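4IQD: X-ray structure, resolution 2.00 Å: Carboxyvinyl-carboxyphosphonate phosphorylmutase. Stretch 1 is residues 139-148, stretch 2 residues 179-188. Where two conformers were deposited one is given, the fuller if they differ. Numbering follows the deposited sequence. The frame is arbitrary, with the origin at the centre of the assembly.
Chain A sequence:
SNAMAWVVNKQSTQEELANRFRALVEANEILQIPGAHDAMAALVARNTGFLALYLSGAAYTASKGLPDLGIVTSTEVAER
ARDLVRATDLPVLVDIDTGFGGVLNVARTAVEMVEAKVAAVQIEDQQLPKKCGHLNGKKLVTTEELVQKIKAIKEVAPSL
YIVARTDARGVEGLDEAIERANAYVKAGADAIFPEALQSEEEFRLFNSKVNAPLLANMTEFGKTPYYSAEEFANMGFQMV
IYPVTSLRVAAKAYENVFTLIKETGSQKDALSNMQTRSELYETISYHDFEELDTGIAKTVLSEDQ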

ATOM      1  N   LYS A 139     -27.970  -9.404   9.274  1.00 37.70           N
ATOM      2  CA  LYS A 139     -28.969 -10.015   8.413  1.00 37.25           C
ATOM      3  C   LYS A 139     -28.381 -10.362   7.054  1.00 34.47           C
ATOM      4  O   LYS A 139     -27.398  -9.765   6.618  1.00 36.84           O
ATOM      5  CB  LYS A 139     -30.175  -9.097   8.242  1.00 42.11           C
ATOM      6  CG  LYS A 139     -29.964  -7.985   7.243  1.00 47.99           C
ATOM      7  CD  LYS A 139     -31.257  -7.665   6.519  1.00 53.88           C
ATOM      8  CE  LYS A 139     -32.330  -7.186   7.484  1.00 58.38           C
ATOM      9  NZ  LYS A 139     -33.597  -6.838   6.778  1.00 60.42           N
ATOM     10  N   LEU A 140     -28.992 -11.337   6.390  1.00 30.10           N
ATOM     11  CA  LEU A 140     -28.518 -11.801   5.094  1.00 25.33           C
ATOM     12  C   LEU A 140     -29.594 -11.600   4.047  1.00 24.35           C
ATOM     13  O   LEU A 140     -30.764 -11.413   4.377  1.00 23.53           O
ATOM     14  CB  LEU A 140     -28.177 -13.285   5.162  1.00 22.47           C
ATOM     15  CG  LEU A 140     -27.265 -13.725   6.303  1.00 30.47           C
ATOM     16  CD1 LEU A 140     -27.183 -15.233   6.332  1.00 31.09           C
ATOM     17  CD2 LEU A 140     -25.882 -13.112   6.154  1.00 32.44           C
ATOM     18  N   VAL A 141     -29.198 -11.646   2.781  1.00 22.83           N
ATOM     19  CA  VAL A 141     -30.158 -11.597   1.693  1.00 22.36           C
ATOM     20  C   VAL A 141     -30.767 -12.975   1.539  1.00 27.62           C
ATOM     21  O   VAL A 141     -30.269 -13.947   2.108  1.00 25.07           O
ATOM     22  CB  VAL A 141     -29.497 -11.211   0.364  1.00 24.28           C
ATOM     23  CG1 VAL A 141     -28.808  -9.864   0.482  1.00 23.45           C
ATOM     24  CG2 VAL A 141     -28.514 -12.290  -0.077  1.00 24.96           C
ATOM     25  N   THR A 142     -31.847 -13.062   0.773  1.00 28.99           N
ATOM     26  CA  THR A 142     -32.473 -14.347   0.526  1.00 27.91           C
ATOM     27  C   THR A 142     -31.518 -15.218  -0.264  1.00 28.12           C
ATOM     28  O   THR A 142     -30.594 -14.720  -0.909  1.00 27.96           O
ATOM     29  CB  THR A 142     -33.774 -14.204  -0.264  1.00 30.43           C
ATOM     30  OG1 THR A 142     -33.504 -13.555  -1.511  1.00 33.27           O
ATOM     31  CG2 THR A 142     -34.779 -13.389   0.520  1.00 32.58           C
ATOM     32  N   THR A 143     -31.738 -16.523  -0.200  1.00 23.50           N
ATOM     33  CA  THR A 143     -30.920 -17.464  -0.941  1.00 22.59           C
ATOM     34  C   THR A 143     -30.974 -17.153  -2.431  1.00 24.27           C
ATOM     35  O   THR A 143     -29.947 -17.155  -3.105  1.00 26.30           O
ATOM     36  CB  THR A 143     -31.373 -18.907  -0.690  1.00 23.87           C
ATOM     37  OG1 THR A 143     -31.360 -19.171   0.718  1.00 26.25           O
ATOM     38  CG2 THR A 143     -30.448 -19.884  -1.390  1.00 26.18           C
ATOM     39  N   GLU A 144     -32.173 -16.867  -2.929  1.00 27.43           N
ATOM     40  CA  GLU A 144     -32.378 -16.527  -4.335  1.00 28.95           C
ATOM     41  C   GLU A 144     -31.588 -15.291  -4.720  1.00 29.08           C
ATOM     42  O   GLU A 144     -31.062 -15.190  -5.829  1.00 31.79           O
ATOM     43  CB  GLU A 144     -33.860 -16.273  -4.610  1.00 33.53           C
ATOM     44  CG  GLU A 144     -34.133 -15.616  -5.956  1.00 40.04           C
ATOM     45  CD  GLU A 144     -35.570 -15.165  -6.109  1.00 48.60           C
ATOM     46  OE1 GLU A 144     -36.018 -14.318  -5.306  1.00 53.33           O
ATOM     47  OE2 GLU A 144     -36.253 -15.660  -7.030  1.00 50.39           O
ATOM     48  N   GLU A 145     -31.506 -14.351  -3.787  1.00 26.65           N
ATOM     49  CA  GLU A 145     -30.845 -13.084  -4.032  1.00 25.49           C
ATOM     50  C   GLU A 145     -29.385 -13.280  -4.436  1.00 23.62           C
ATOM     51  O   GLU A 145     -28.905 -12.633  -5.363  1.00 20.58           O
ATOM     52  CB  GLU A 145     -30.956 -12.191  -2.798  1.00 32.87           C
ATOM     53  CG  GLU A 145     -31.286 -10.742  -3.107  1.00 40.73           C
ATOM     54  CD  GLU A 145     -31.823  -9.996  -1.898  1.00 47.07           C
ATOM     55  OE1 GLU A 145     -32.671 -10.566  -1.171  1.00 48.54           O
ATOM     56  OE2 GLU A 145     -31.392  -8.843  -1.673  1.00 46.70           O
ATOM     57  N   LEU A 146     -28.685 -14.183  -3.755  1.00 24.76           N
ATOM     58  CA  LEU A 146     -27.308 -14.491  -4.128  1.00 23.21           C
ATOM     59  C   LEU A 146     -27.271 -15.393  -5.353  1.00 24.14           C
ATOM     60  O   LEU A 146     -26.384 -15.272  -6.195  1.00 23.76           O
ATOM     61  CB  LEU A 146     -26.537 -15.146  -2.979  1.00 21.45           C
ATOM     62  CG  LEU A 146     -25.048 -15.320  -3.307  1.00 21.33           C
ATOM     63  CD1 LEU A 146     -24.432 -13.980  -3.681  1.00 22.49           C
ATOM     64  CD2 LEU A 146     -24.266 -15.961  -2.178  1.00 23.55           C
ATOM     65  N   VAL A 147     -28.243 -16.295  -5.440  1.00 25.77           N
ATOM     66  CA  VAL A 147     -28.343 -17.228  -6.554  1.00 25.87           C
ATOM     67  C   VAL A 147     -28.349 -16.491  -7.883  1.00 27.76           C
ATOM     68  O   VAL A 147     -27.614 -16.844  -8.804  1.00 32.62           O
ATOM     69  CB  VAL A 147     -29.607 -18.107  -6.431  1.00 26.17           C
ATOM     70  CG1 VAL A 147     -30.052 -18.628  -7.793  1.00 25.35           C
ATOM     71  CG2 VAL A 147     -29.358 -19.256  -5.464  1.00 26.72           C
ATOM     72  N   GLN A 148     -29.167 -15.451  -7.971  1.00 24.31           N
ATOM     73  CA  GLN A 148     -29.242 -14.648  -9.180  1.00 25.32           C
ATOM     74  C   GLN A 148     -27.921 -13.945  -9.471  1.00 27.32           C
ATOM     75  O   GLN A 148     -27.486 -13.876 -10.620  1.00 28.81           O
ATOM     76  CB  GLN A 148     -30.368 -13.632  -9.061  1.00 29.07           C
ATOM     77  CG  GLN A 148     -31.736 -14.266  -8.997  1.00 31.74           C
ATOM     78  CD  GLN A 148     -32.820 -13.255  -8.727  1.00 37.46           C
ATOM     79  OE1 GLN A 148     -32.598 -12.262  -8.036  1.00 39.06           O
ATOM     80  NE2 GLN A 148     -34.002 -13.497  -9.278  1.00 41.70           N
ATOM     81  N   GLU A 179     -27.985 -25.761   3.325  0.56 25.12           N
ATOM     82  CA  GLU A 179     -28.995 -25.558   2.293  0.56 25.49           C
ATOM     83  C   GLU A 179     -28.615 -24.406   1.370  0.56 24.08           C
ATOM     84  O   GLU A 179     -28.643 -24.552   0.149  0.56 24.56           O
ATOM     85  CB  GLU A 179     -30.370 -25.307   2.916  0.56 26.60           C
ATOM     86  CG  GLU A 179     -31.050 -26.560   3.448  0.56 26.80           C
ATOM     87  CD  GLU A 179     -31.466 -27.514   2.343  0.56 28.05           C
ATOM     88  OE1 GLU A 179     -31.032 -28.685   2.370  0.56 27.68           O
ATOM     89  OE2 GLU A 179     -32.232 -27.092   1.450  0.56 29.35           O
ATOM     90  N   ARG A 180     -28.264 -23.266   1.958  1.00 23.76           N
ATOM     91  CA  ARG A 180     -27.832 -22.109   1.184  1.00 23.96           C
ATOM     92  C   ARG A 180     -26.652 -22.481   0.305  1.00 19.66           C
ATOM     93  O   ARG A 180     -26.669 -22.237  -0.897  1.00 18.81           O
ATOM     94  CB  ARG A 180     -27.429 -20.954   2.100  1.00 24.23           C
ATOM     95  CG  ARG A 180     -28.580 -20.145   2.666  1.00 22.93           C
ATOM     96  CD  ARG A 180     -28.050 -18.881   3.320  1.00 20.28           C
ATOM     97  NE  ARG A 180     -29.105 -18.001   3.806  1.00 20.78           N
ATOM     98  CZ  ARG A 180     -29.621 -16.991   3.112  1.00 23.45           C
ATOM     99  NH1 ARG A 180     -29.189 -16.730   1.888  1.00 21.13           N
ATOM    100  NH2 ARG A 180     -30.575 -16.242   3.642  1.00 26.09           N
ATOM    101  N   ALA A 181     -25.648 -23.101   0.918  1.00 21.82           N
ATOM    102  CA  ALA A 181     -24.423 -23.496   0.229  1.00 23.23           C
ATOM    103  C   ALA A 181     -24.681 -24.321  -1.028  1.00 21.68           C
ATOM    104  O   ALA A 181     -24.187 -23.988  -2.102  1.00 25.61           O
ATOM    105  CB  ALA A 181     -23.505 -24.256   1.180  1.00 22.42           C
ATOM    106  N   ASN A 182     -25.459 -25.388  -0.892  1.00 22.09           N
ATOM    107  CA  ASN A 182     -25.749 -26.263  -2.022  1.00 22.57           C
ATOM    108  C   ASN A 182     -26.524 -25.559  -3.131  1.00 24.18           C
ATOM    109  O   ASN A 182     -26.454 -25.950  -4.295  1.00 24.41           O
ATOM    110  CB  ASN A 182     -26.502 -27.513  -1.564  1.00 21.02           C
ATOM    111  CG  ASN A 182     -25.609 -28.499  -0.835  1.00 23.50           C
ATOM    112  OD1 ASN A 182     -24.431 -28.645  -1.157  1.00 23.77           O
ATOM    113  ND2 ASN A 182     -26.172 -29.184   0.156  1.00 23.86           N
ATOM    114  N   ALA A 183     -27.264 -24.519  -2.761  1.00 26.01           N
ATOM    115  CA  ALA A 183     -27.999 -23.729  -3.738  1.00 23.93           C
ATOM    116  C   ALA A 183     -27.031 -22.884  -4.546  1.00 25.25           C
ATOM    117  O   ALA A 183     -27.120 -22.816  -5.771  1.00 29.05           O
ATOM    118  CB  ALA A 183     -29.013 -22.845  -3.049  1.00 22.39           C
ATOM    119  N   TYR A 184     -26.102 -22.245  -3.845  1.00 21.70           N
ATOM    120  CA  TYR A 184     -25.112 -21.391  -4.477  1.00 20.27           C
ATOM    121  C   TYR A 184     -24.241 -22.211  -5.423  1.00 20.28           C
ATOM    122  O   TYR A 184     -23.824 -21.729  -6.474  1.00 18.49           O
ATOM    123  CB  TYR A 184     -24.235 -20.720  -3.421  1.00 16.76           C
ATOM    124  CG  TYR A 184     -24.978 -19.864  -2.415  1.00 20.33           C
ATOM    125  CD1 TYR A 184     -26.229 -19.329  -2.700  1.00 23.39           C
ATOM    126  CD2 TYR A 184     -24.416 -19.583  -1.177  1.00 23.79           C
ATOM    127  CE1 TYR A 184     -26.898 -18.543  -1.772  1.00 23.70           C
ATOM    128  CE2 TYR A 184     -25.075 -18.802  -0.247  1.00 23.83           C
ATOM    129  CZ  TYR A 184     -26.313 -18.284  -0.546  1.00 24.12           C
ATOM    130  OH  TYR A 184     -26.961 -17.508   0.387  1.00 27.54           O
ATOM    131  N   VAL A 185     -23.983 -23.458  -5.041  1.00 20.84           N
ATOM    132  CA  VAL A 185     -23.176 -24.363  -5.851  1.00 22.52           C
ATOM    133  C   VAL A 185     -23.869 -24.705  -7.163  1.00 24.49           C
ATOM    134  O   VAL A 185     -23.272 -24.608  -8.233  1.00 26.34           O
ATOM    135  CB  VAL A 185     -22.856 -25.667  -5.097  1.00 24.04           C
ATOM    136  CG1 VAL A 185     -22.202 -26.675  -6.031  1.00 24.41           C
ATOM    137  CG2 VAL A 185     -21.962 -25.382  -3.906  1.00 20.35           C
ATOM    138  N   LYS A 186     -25.135 -25.098  -7.086  1.00 29.43           N
ATOM    139  CA  LYS A 186     -25.873 -25.437  -8.293  1.00 31.03           C
ATOM    140  C   LYS A 186     -26.082 -24.201  -9.161  1.00 30.74           C
ATOM    141  O   LYS A 186     -26.294 -24.305 -10.368  1.00 29.52           O
ATOM    142  CB  LYS A 186     -27.211 -26.094  -7.952  1.00 36.50           C
ATOM    143  CG  LYS A 186     -28.415 -25.182  -8.051  1.00 39.69           C
ATOM    144  CD  LYS A 186     -29.686 -26.004  -8.132  1.00 44.31           C
ATOM    145  CE  LYS A 186     -29.601 -27.009  -9.275  1.00 47.29           C
ATOM    146  NZ  LYS A 186     -30.811 -27.873  -9.364  1.00 48.93           N
ATOM    147  N   ALA A 187     -26.009 -23.030  -8.536  1.00 30.57           N
ATOM    148  CA  ALA A 187     -26.177 -21.772  -9.248  1.00 28.22           C
ATOM    149  C   ALA A 187     -24.926 -21.445 -10.054  1.00 31.71           C
ATOM    150  O   ALA A 187     -24.980 -20.684 -11.018  1.00 34.86           O
ATOM    151  CB  ALA A 187     -26.501 -20.649  -8.274  1.00 23.48           C
ATOM    152  N   GLY A 188     -23.798 -22.022  -9.656  1.00 27.99           N
ATOM    153  CA  GLY A 188     -22.576 -21.866 -10.421  1.00 24.95           C
ATOM    154  C   GLY A 188     -21.316 -21.703  -9.600  1.00 22.02           C
ATOM    155  O   GLY A 188     -20.219 -21.707 -10.151  1.00 21.97           O
TER

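At the apolar centre, Leu146 (chi1 t, chi2 p) lays CD2 over one face of the Tyr184 ring, 3.5 Å from the centroid of that ring and 11° off the normal, a CH-pi contact. Both methyls of Val147 lie near Ala187 CB, Val147 CG1 at 4.1 Å, and Val147 CG2 also meets the ring edge at Tyr184 CD1 (4.2 Å). Ala183 and Ala187 point toward the first stretch; their single methyls leave room for the close approach of the backbones, Val147 CA and Tyr184 CA being 5.7 Å apart. The helix that begins at Thr143 and the helix carrying Arg180, Ala183 and Tyr184 run 24° apart, their axes 9.3 Å apart at closest approach; the stretches bury 436 Å², both sides summed. Thr143 CG2 packs on Ala183 CB at 3.7 Å. Farther out, the long, buried Arg180 extends from a sideways CA-to-CB bond to the loop, bringing several N-H donors: Val141 O, at the guanidinium edge, near its plane, accepts from Arg180 NH2 (2.8 Å) and, weakly, from Arg180 NH1 (3.0 Å). Its flat faces take Leu140 CB and Thr143 OG1 on opposite sides. Arg180 NH1 also donates to Tyr184 OH (2.8 Å), so tyrosine offers Leu146 a ring face and Arg180 a hydroxyl. At the exposed margin, Thr142 OG1 caps the first helix, accepting from Glu145 N (3.1 Å), and donates to Glu145 OE1 (3.1 Å).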